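Local coordinates for transcriptional regulator (Saccharomonospora viridis, PDB 4KWA), which probably represses transcription as a TetR-family DNA-binding regulator, and is seen here with a choline ion held in its C-terminal domain, at residues His28-Ala31 against Ser32-Thr36; Asp184-His188 against Asn189-Arg193; Trp99-Trp102 against Leu103-Thr107. All coordinates share one frame; numbering follows the deposited sequence.

Contact 1: His28-Ala31 against Ser32-Thr36; sequences HDIA and SELGT
S32 grips the carbonyl oxygen of H28 twice. Its backbone N lies 2.9 Å from H28 O, and its hydroxyl OG donates to that same H28 O at 3.0 Å, the two donors arriving from opposite faces of the carbonyl plane. The hydroxyl can double back because OG stands beside the serine's own backbone N (chi1 -77°). At the next two residues, E33 N bonds D29 O and L34 N bonds I30 O (3.1 Å), while I30 CG2 and L34 CD1 run alongside each other 4.1 Å apart. A31 O is the second carbonyl with two donors: G35 N approaches at 2.7 Å on a bent bond (N-H...O 131°), and T36 N reaches A31 O at 3.0 Å on a straighter one (158°). G35, with positive phi, is where the chain leaves helical geometry, so this shared acceptor closes the helix. The carboxylate of D29 turns back to R26, whose backbone N bonds OD2. Helix 27-34 is the first helix of the predicted helix-turn-helix, and G35 and T36 begin its turn. I30, E33 and L34 pack on helix 2-20, whereas H28 and A31 touch N38 of helix 38-44.

Contact 2: Asp184-His188 against Asn189-Arg193; sequences DFIEH and NIVER
F185 O receives N189 N at 2.8 Å in an ordinary i to i+4 helical bond, but the next carbonyl is shared. I186 O takes I190 N at 3.1 Å and also V191 N at 2.9 Å, the latter the straighter of the two (N-H...O 165°). An i to i+5 bond beside an i to i+4 bond marks a wider, pi-type turn, and V191, with extended phi/psi, has already left the helical conformation. A water spans the change of direction, donating to V191 O and, weakly, to H188 O.

Among the side chains, F185 holds CG opposite its backbone N (chi1 178°), which swings the ring along the helix toward the following turn. There the CB of N189 sits over one ring face, 4.0 Å from the centroid and 19° off the normal, a CH-pi contact displaced toward the rim. I190 meets the same ring obliquely through CD1, 3.9 Å from F185 CE2, and this methyl also approaches I186 CG1.

The turn lies at the C-terminal part of helix 175-190, the last helix of the chain, in the BetI-type C-terminal domain. The helix's apolar side is covered by helix 148-168, where F185 packs on L151, L155 and L158, and by helix 77-86, where I186 meets V85 and I190 meets L81. At the other subunit, N189 packs on N189 of the second chain and F185 on its R154.

I186 CG2 also touches V191 CG2, at 4.0 Å. V191 CG2 lies as well against the carboxylate of E187, whose chain bends at chi2 and whose OE2 forms a salt bridge with R78.

Contact 3: Trp99-Trp102 against Leu103-Thr107; sequences WSVW and LQVWT. With CHT (choline ion), chain E.
W102 and W106 share a first torsion, chi1 -61° in each, that sets the indole beside the backbone N; at W106 a chi2 of -30° then lays the ring over the preceding turn. W102 O consequently stands over one face of the W106 indole, 3.3 Å above its plane and toward the rim, while accepting W106 N at 2.9 Å. W99 carries its ring down the helix to L103, whose CD1 meets the ring edge at 4.0 Å from W99 CE3. V105 lies alongside W102, its CG1 at the indole edge 3.8 Å from W102 CE3.

W99 and W102 of helix 94-109 line the choline pocket of the BetI-type C-terminal domain. Choline C7, a methyl on the quaternary nitrogen, lies over one face of W99, 3.7 Å from W99 CE2, and C5 lies over one face of W102. An aromatic wall of this kind suits a cation that has no N-H to donate. W99 NE1 bonds Q88 O, which would fix the rotation of the indole; Q88 and D160 complete the observed site.

Away from the ligand, Q104 extends its side chain back along the helix, and NE2 donates to S100 O at 3.1 Å from well above the carbonyl plane (57°). The same amide reaches the N-terminal region, through NE2 to I17 O and OE1 to Y22 N.

Overall arrangement
Along the chain the order is contact 1, contact 3, contact 2. Contact 3 lies within helix 94-109, while contacts 1 and 2 run off the C-terminal ends of helices 27-34 and 175-190. This chain, the C-terminal part of a longer protein, holds the predicted DNA-binding region (contact 1) and the BetI-type domain (contacts 2 and 3). Contacts 1 and 2 lie on opposite sides of its centre, about 49 Å apart; contact 3 sits about 23 Å from contact 1 and about 29 Å from contact 2, all centre to centre. Contacts 2 and 3 both touch the second subunit. Helix 2-20 packs against contacts 1 and 3, a path consistent with choline influencing DNA binding, as in other TetR-family regulators.

Contact 1: His28-Ala31 against Ser32-Thr36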
loop_
_atom_site.group_PDB
_atom_site.type_symbol
_atom_site.label_atom_id
_atom_site.label_comp_id
_atom_site.label_asym_id
_atom_site.label_seq_id
_atom_site.Cartn_x
_atom_site.Cartn_y
_atom_site.Cartn_z
ATOM N N HIS A 28 14.429 22.812 9.021
ATOM C CA HIS A 28 14.258 23.715 10.168
ATOM C C HIS A 28 13.141 23.202 11.092
ATOM O O HIS A 28 13.088 23.588 12.212
ATOM C CB HIS A 28 13.979 25.149 9.758
ATOM C CG HIS A 28 12.537 25.441 9.496
ATOM N ND1 HIS A 28 11.950 25.277 8.254
ATOM C CD2 HIS A 28 11.551 25.884 10.318
ATOM C CE1 HIS A 28 10.668 25.600 8.319
ATOM N NE2 HIS A 28 10.398 25.960 9.565
ATOM N N ASP A 29 12.229 22.373 10.585
ATOM C CA ASP A 29 11.149 21.788 11.449
ATOM C C ASP A 29 11.842 20.861 12.442
ATOM O O ASP A 29 11.475 20.788 13.637
ATOM C CB ASP A 29 10.169 20.986 10.622
ATOM C CG ASP A 29 9.378 21.826 9.689
ATOM O OD1 ASP A 29 8.952 22.894 10.147
ATOM O OD2 ASP A 29 9.079 21.378 8.535
ATOM N N ILE A 30 12.791 20.088 11.940
ATOM C CA ILE A 30 13.560 19.212 12.826
ATOM C C ILE A 30 14.413 19.996 13.808
ATOM O O ILE A 30 14.375 19.765 15.038
ATOM C CB ILE A 30 14.425 18.245 12.027
ATOM C CG1 ILE A 30 13.562 17.453 11.122
ATOM C CG2 ILE A 30 15.129 17.234 12.907
ATOM C CD1 ILE A 30 14.261 16.771 9.947
ATOM N N ALA A 31 15.105 21.017 13.310
ATOM C CA ALA A 31 16.014 21.826 14.130
ATOM C C ALA A 31 15.239 22.580 15.209
ATOM O O ALA A 31 15.712 22.643 16.351
ATOM C CB ALA A 31 16.790 22.760 13.264
ATOM N N SER A 32 14.035 23.078 14.880
ATOM C CA SER A 32 13.184 23.797 15.859
ATOM C C SER A 32 12.704 22.901 16.984
ATOM O O SER A 32 12.591 23.290 18.166
ATOM C CB SER A 32 11.910 24.327 15.178
ATOM O OG SER A 32 12.258 25.476 14.454
ATOM N N GLU A 33 12.320 21.727 16.619
ATOM C CA GLU A 33 11.802 20.782 17.575
ATOM C C GLU A 33 12.837 20.384 18.582
ATOM O O GLU A 33 12.528 20.114 19.759
ATOM C CB GLU A 33 11.370 19.572 16.799
ATOM C CG GLU A 33 10.900 18.399 17.615
ATOM C CD GLU A 33 9.476 18.077 17.454
ATOM O OE1 GLU A 33 9.191 16.960 17.933
ATOM O OE2 GLU A 33 8.699 18.889 16.877
ATOM N N LEU A 34 14.058 20.231 18.130
ATOM C CA LEU A 34 15.213 19.856 19.012
ATOM C C LEU A 34 16.129 20.946 19.542
ATOM O O LEU A 34 16.932 20.682 20.427
ATOM C CB LEU A 34 16.120 18.896 18.248
ATOM C CG LEU A 34 15.576 17.552 17.885
ATOM C CD1 LEU A 34 16.472 16.995 16.824
ATOM C CD2 LEU A 34 15.525 16.648 19.092
ATOM N N GLY A 35 16.071 22.163 19.011
ATOM C CA GLY A 35 16.925 23.282 19.488
ATOM C C GLY A 35 18.310 23.190 18.892
ATOM O O GLY A 35 19.311 23.494 19.506
ATOM N N THR A 36 18.406 22.737 17.667
ATOM C CA THR A 36 19.750 22.632 17.080
ATOM C C THR A 36 19.778 23.565 15.891
ATOM O O THR A 36 18.860 24.381 15.714
ATOM C CB THR A 36 20.095 21.183 16.724
ATOM O OG1 THR A 36 19.687 20.336 17.792
ATOM C CG2 THR A 36 21.609 21.007 16.519
#

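Contact 2: Asp184-His188 against Asn189-Arg193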
loop_
_atom_site.group_PDB
_atom_site.type_symbol
_atom_site.label_atom_id
_atom_site.label_comp_id
_atom_site.label_asym_id
_atom_site.label_seq_id
_atom_site.Cartn_x
_atom_site.Cartn_y
_atom_site.Cartn_z
ATOM N N ASP A 184 -9.700 -14.378 11.547
ATOM C CA ASP A 184 -10.571 -15.277 10.758
ATOM C C ASP A 184 -9.792 -16.005 9.678
ATOM O O ASP A 184 -10.005 -17.149 9.417
ATOM C CB ASP A 184 -11.767 -14.529 10.191
ATOM C CG ASP A 184 -12.809 -14.176 11.283
ATOM O OD1 ASP A 184 -12.673 -14.727 12.406
ATOM O OD2 ASP A 184 -13.775 -13.385 11.019
ATOM N N PHE A 185 -8.902 -15.306 9.010
ATOM C CA PHE A 185 -8.109 -15.908 7.947
ATOM C C PHE A 185 -7.232 -16.990 8.615
ATOM O O PHE A 185 -7.051 -18.037 8.045
ATOM C CB PHE A 185 -7.195 -14.820 7.324
ATOM C CG PHE A 185 -6.268 -15.340 6.214
ATOM C CD1 PHE A 185 -6.746 -15.630 4.961
ATOM C CD2 PHE A 185 -4.959 -15.554 6.463
ATOM C CE1 PHE A 185 -5.932 -16.175 3.984
ATOM C CE2 PHE A 185 -4.118 -16.123 5.470
ATOM C CZ PHE A 185 -4.616 -16.365 4.254
ATOM N N ILE A 186 -6.550 -16.669 9.704
ATOM C CA ILE A 186 -5.678 -17.664 10.360
ATOM C C ILE A 186 -6.526 -18.884 10.761
ATOM O O ILE A 186 -6.258 -20.025 10.423
ATOM C CB ILE A 186 -4.992 -17.075 11.602
ATOM C CG1 ILE A 186 -3.952 -16.034 11.166
ATOM C CG2 ILE A 186 -4.389 -18.165 12.493
ATOM C CD1 ILE A 186 -3.413 -15.208 12.303
ATOM N N GLU A 187 -7.585 -18.623 11.510
ATOM C CA GLU A 187 -8.394 -19.751 11.972
ATOM C C GLU A 187 -8.982 -20.618 10.826
ATOM O O GLU A 187 -9.136 -21.815 11.027
ATOM C CB GLU A 187 -9.479 -19.294 12.991
ATOM C CG GLU A 187 -8.928 -18.691 14.286
ATOM C CD GLU A 187 -7.915 -19.595 15.016
ATOM O OE1 GLU A 187 -8.267 -20.771 15.270
ATOM O OE2 GLU A 187 -6.787 -19.115 15.365
ATOM N N HIS A 188 -9.347 -20.062 9.674
ATOM C CA HIS A 188 -9.970 -20.865 8.608
ATOM C C HIS A 188 -9.110 -21.253 7.410
ATOM O O HIS A 188 -9.478 -22.117 6.629
ATOM C CB HIS A 188 -11.231 -20.153 8.134
ATOM C CG HIS A 188 -12.193 -19.894 9.246
ATOM N ND1 HIS A 188 -12.729 -18.653 9.497
ATOM C CD2 HIS A 188 -12.604 -20.696 10.262
ATOM C CE1 HIS A 188 -13.494 -18.718 10.571
ATOM N NE2 HIS A 188 -13.430 -19.946 11.057
ATOM N N ASN A 189 -7.993 -20.555 7.223
ATOM C CA ASN A 189 -7.104 -20.859 6.095
ATOM C C ASN A 189 -5.813 -21.459 6.462
ATOM O O ASN A 189 -5.136 -22.019 5.597
ATOM C CB ASN A 189 -6.809 -19.623 5.257
ATOM C CG ASN A 189 -7.995 -19.190 4.439
ATOM O OD1 ASN A 189 -8.943 -18.623 4.954
ATOM N ND2 ASN A 189 -7.916 -19.419 3.155
ATOM N N ILE A 190 -5.396 -21.243 7.713
ATOM C CA ILE A 190 -4.106 -21.728 8.205
ATOM C C ILE A 190 -4.237 -22.877 9.189
ATOM O O ILE A 190 -3.579 -23.893 9.046
ATOM C CB ILE A 190 -3.247 -20.607 8.778
ATOM C CG1 ILE A 190 -3.156 -19.423 7.787
ATOM C CG2 ILE A 190 -1.855 -21.077 9.140
ATOM C CD1 ILE A 190 -2.277 -18.288 8.193
ATOM N N VAL A 191 -5.085 -22.717 10.199
ATOM C CA VAL A 191 -5.246 -23.717 11.234
ATOM C C VAL A 191 -5.885 -25.007 10.707
ATOM O O VAL A 191 -6.883 -24.962 9.952
ATOM C CB VAL A 191 -6.015 -23.138 12.443
ATOM C CG1 VAL A 191 -6.438 -24.230 13.482
ATOM C CG2 VAL A 191 -5.219 -22.052 13.093
ATOM N N GLU A 192 -5.308 -26.130 11.152
ATOM C CA GLU A 192 -5.682 -27.513 10.801
ATOM C C GLU A 192 -7.069 -27.898 11.353
ATOM O O GLU A 192 -7.250 -27.937 12.570
ATOM C CB GLU A 192 -4.577 -28.476 11.345
ATOM C CG GLU A 192 -4.689 -29.975 11.049
ATOM C CD GLU A 192 -4.859 -30.300 9.577
ATOM O OE1 GLU A 192 -3.985 -30.936 9.011
ATOM O OE2 GLU A 192 -5.818 -29.860 8.969
ATOM N N ARG A 193 -8.002 -28.188 10.430
ATOM C CA ARG A 193 -9.398 -28.619 10.711
ATOM C C ARG A 193 -9.518 -30.040 11.259
ATOM O O ARG A 193 -8.771 -30.458 12.154
ATOM C CB ARG A 193 -10.193 -28.558 9.406
ATOM C CG ARG A 193 -11.540 -29.248 9.442
ATOM C CD ARG A 193 -12.341 -28.920 8.191
ATOM N NE ARG A 193 -11.792 -29.466 6.950
ATOM C CZ ARG A 193 -12.261 -30.539 6.312
ATOM N NH1 ARG A 193 -13.325 -31.195 6.773
ATOM N NH2 ARG A 193 -11.680 -30.945 5.189
HETATM O O HOH W 1 -7.469 -24.335 7.230
#

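Contact 3: Trp99-Trp102 against Leu103-Thr107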
loop_
_atom_site.group_PDB
_atom_site.type_symbol
_atom_site.label_atom_id
_atom_site.label_comp_id
_atom_site.label_asym_id
_atom_site.label_seq_id
_atom_site.Cartn_x
_atom_site.Cartn_y
_atom_site.Cartn_z
ATOM N N TRP A 99 3.294 2.655 10.090
ATOM C CA TRP A 99 2.524 2.469 8.904
ATOM C C TRP A 99 2.565 3.677 8.017
ATOM O O TRP A 99 2.692 3.540 6.809
ATOM C CB TRP A 99 1.071 2.071 9.241
ATOM C CG TRP A 99 0.871 0.587 9.466
ATOM C CD1 TRP A 99 1.109 -0.105 10.580
ATOM C CD2 TRP A 99 0.517 -0.388 8.457
ATOM N NE1 TRP A 99 0.884 -1.465 10.380
ATOM C CE2 TRP A 99 0.508 -1.661 9.078
ATOM C CE3 TRP A 99 0.217 -0.316 7.105
ATOM C CZ2 TRP A 99 0.157 -2.866 8.387
ATOM C CZ3 TRP A 99 -0.154 -1.518 6.412
ATOM C CH2 TRP A 99 -0.184 -2.779 7.066
ATOM N N SER A 100 2.402 4.850 8.622
ATOM C CA SER A 100 2.414 6.111 7.878
ATOM C C SER A 100 3.679 6.246 7.047
ATOM O O SER A 100 3.638 6.736 5.922
ATOM C CB SER A 100 2.277 7.330 8.808
ATOM O OG SER A 100 1.029 7.381 9.494
ATOM N N VAL A 101 4.813 5.849 7.619
ATOM C CA VAL A 101 6.068 5.922 6.950
ATOM C C VAL A 101 6.194 4.836 5.870
ATOM O O VAL A 101 6.700 5.146 4.769
ATOM C CB VAL A 101 7.209 5.804 7.935
ATOM C CG1 VAL A 101 8.534 5.698 7.173
ATOM C CG2 VAL A 101 7.150 7.017 8.856
ATOM N N TRP A 102 5.791 3.598 6.190
ATOM C CA TRP A 102 5.853 2.516 5.180
ATOM C C TRP A 102 5.052 2.820 3.939
ATOM O O TRP A 102 5.588 2.573 2.828
ATOM C CB TRP A 102 5.657 1.078 5.686
ATOM C CG TRP A 102 6.712 0.679 6.696
ATOM C CD1 TRP A 102 6.494 0.433 8.012
ATOM C CD2 TRP A 102 8.141 0.535 6.478
ATOM N NE1 TRP A 102 7.689 0.120 8.644
ATOM C CE2 TRP A 102 8.714 0.216 7.731
ATOM C CE3 TRP A 102 9.006 0.725 5.356
ATOM C CZ2 TRP A 102 10.078 -0.025 7.889
ATOM C CZ3 TRP A 102 10.370 0.470 5.503
ATOM C CH2 TRP A 102 10.899 0.119 6.777
ATOM N N LEU A 103 3.866 3.389 4.086
ATOM C CA LEU A 103 3.097 3.819 2.907
ATOM C C LEU A 103 3.962 4.788 2.051
ATOM O O LEU A 103 3.927 4.773 0.793
ATOM C CB LEU A 103 1.782 4.528 3.259
ATOM C CG LEU A 103 0.496 3.695 3.339
ATOM C CD1 LEU A 103 0.562 2.609 4.373
ATOM C CD2 LEU A 103 -0.755 4.497 3.560
ATOM N N GLN A 104 4.705 5.672 2.691
ATOM C CA GLN A 104 5.541 6.621 1.909
ATOM C C GLN A 104 6.745 5.909 1.234
ATOM O O GLN A 104 7.237 6.287 0.163
ATOM C CB GLN A 104 5.968 7.777 2.805
ATOM C CG GLN A 104 4.829 8.542 3.413
ATOM C CD GLN A 104 5.375 9.593 4.379
ATOM O OE1 GLN A 104 6.113 10.510 3.982
ATOM N NE2 GLN A 104 4.958 9.496 5.568
ATOM N N VAL A 105 7.227 4.905 1.948
ATOM C CA VAL A 105 8.329 4.145 1.450
ATOM C C VAL A 105 7.978 3.347 0.239
ATOM O O VAL A 105 8.786 3.243 -0.721
ATOM C CB VAL A 105 8.923 3.272 2.556
ATOM C CG1 VAL A 105 9.937 2.224 2.038
ATOM C CG2 VAL A 105 9.689 4.210 3.459
ATOM N N TRP A 106 6.734 2.869 0.190
ATOM C CA TRP A 106 6.357 2.129 -1.022
ATOM C C TRP A 106 6.540 3.000 -2.261
ATOM O O TRP A 106 7.036 2.562 -3.307
ATOM C CB TRP A 106 4.909 1.598 -0.871
ATOM C CG TRP A 106 4.710 0.706 0.185
ATOM C CD1 TRP A 106 5.609 -0.183 0.730
ATOM C CD2 TRP A 106 3.464 0.432 0.795
ATOM N NE1 TRP A 106 5.011 -0.905 1.684
ATOM C CE2 TRP A 106 3.672 -0.605 1.702
ATOM C CE3 TRP A 106 2.152 0.973 0.643
ATOM C CZ2 TRP A 106 2.656 -1.101 2.510
ATOM C CZ3 TRP A 106 1.133 0.482 1.460
ATOM C CH2 TRP A 106 1.398 -0.548 2.381
ATOM N N THR A 107 6.105 4.278 -2.190
ATOM C CA THR A 107 6.342 5.151 -3.258
ATOM C C THR A 107 7.774 5.527 -3.464
ATOM O O THR A 107 8.266 5.471 -4.551
ATOM C CB THR A 107 5.532 6.459 -3.115
ATOM O OG1 THR A 107 4.331 6.171 -3.748
ATOM C CG2 THR A 107 6.175 7.625 -3.891
HETATM C C4 CHT E . 6.462 -4.306 6.506
HETATM C C5 CHT E . 5.796 -3.754 7.767
HETATM C C6 CHT E . 4.010 -2.571 6.523
HETATM C C7 CHT E . 4.040 -2.597 8.907
HETATM C C8 CHT E . 3.540 -4.641 7.606
HETATM O O6 CHT E . 7.875 -4.116 6.679
HETATM N N1 CHT E . 4.349 -3.404 7.688
#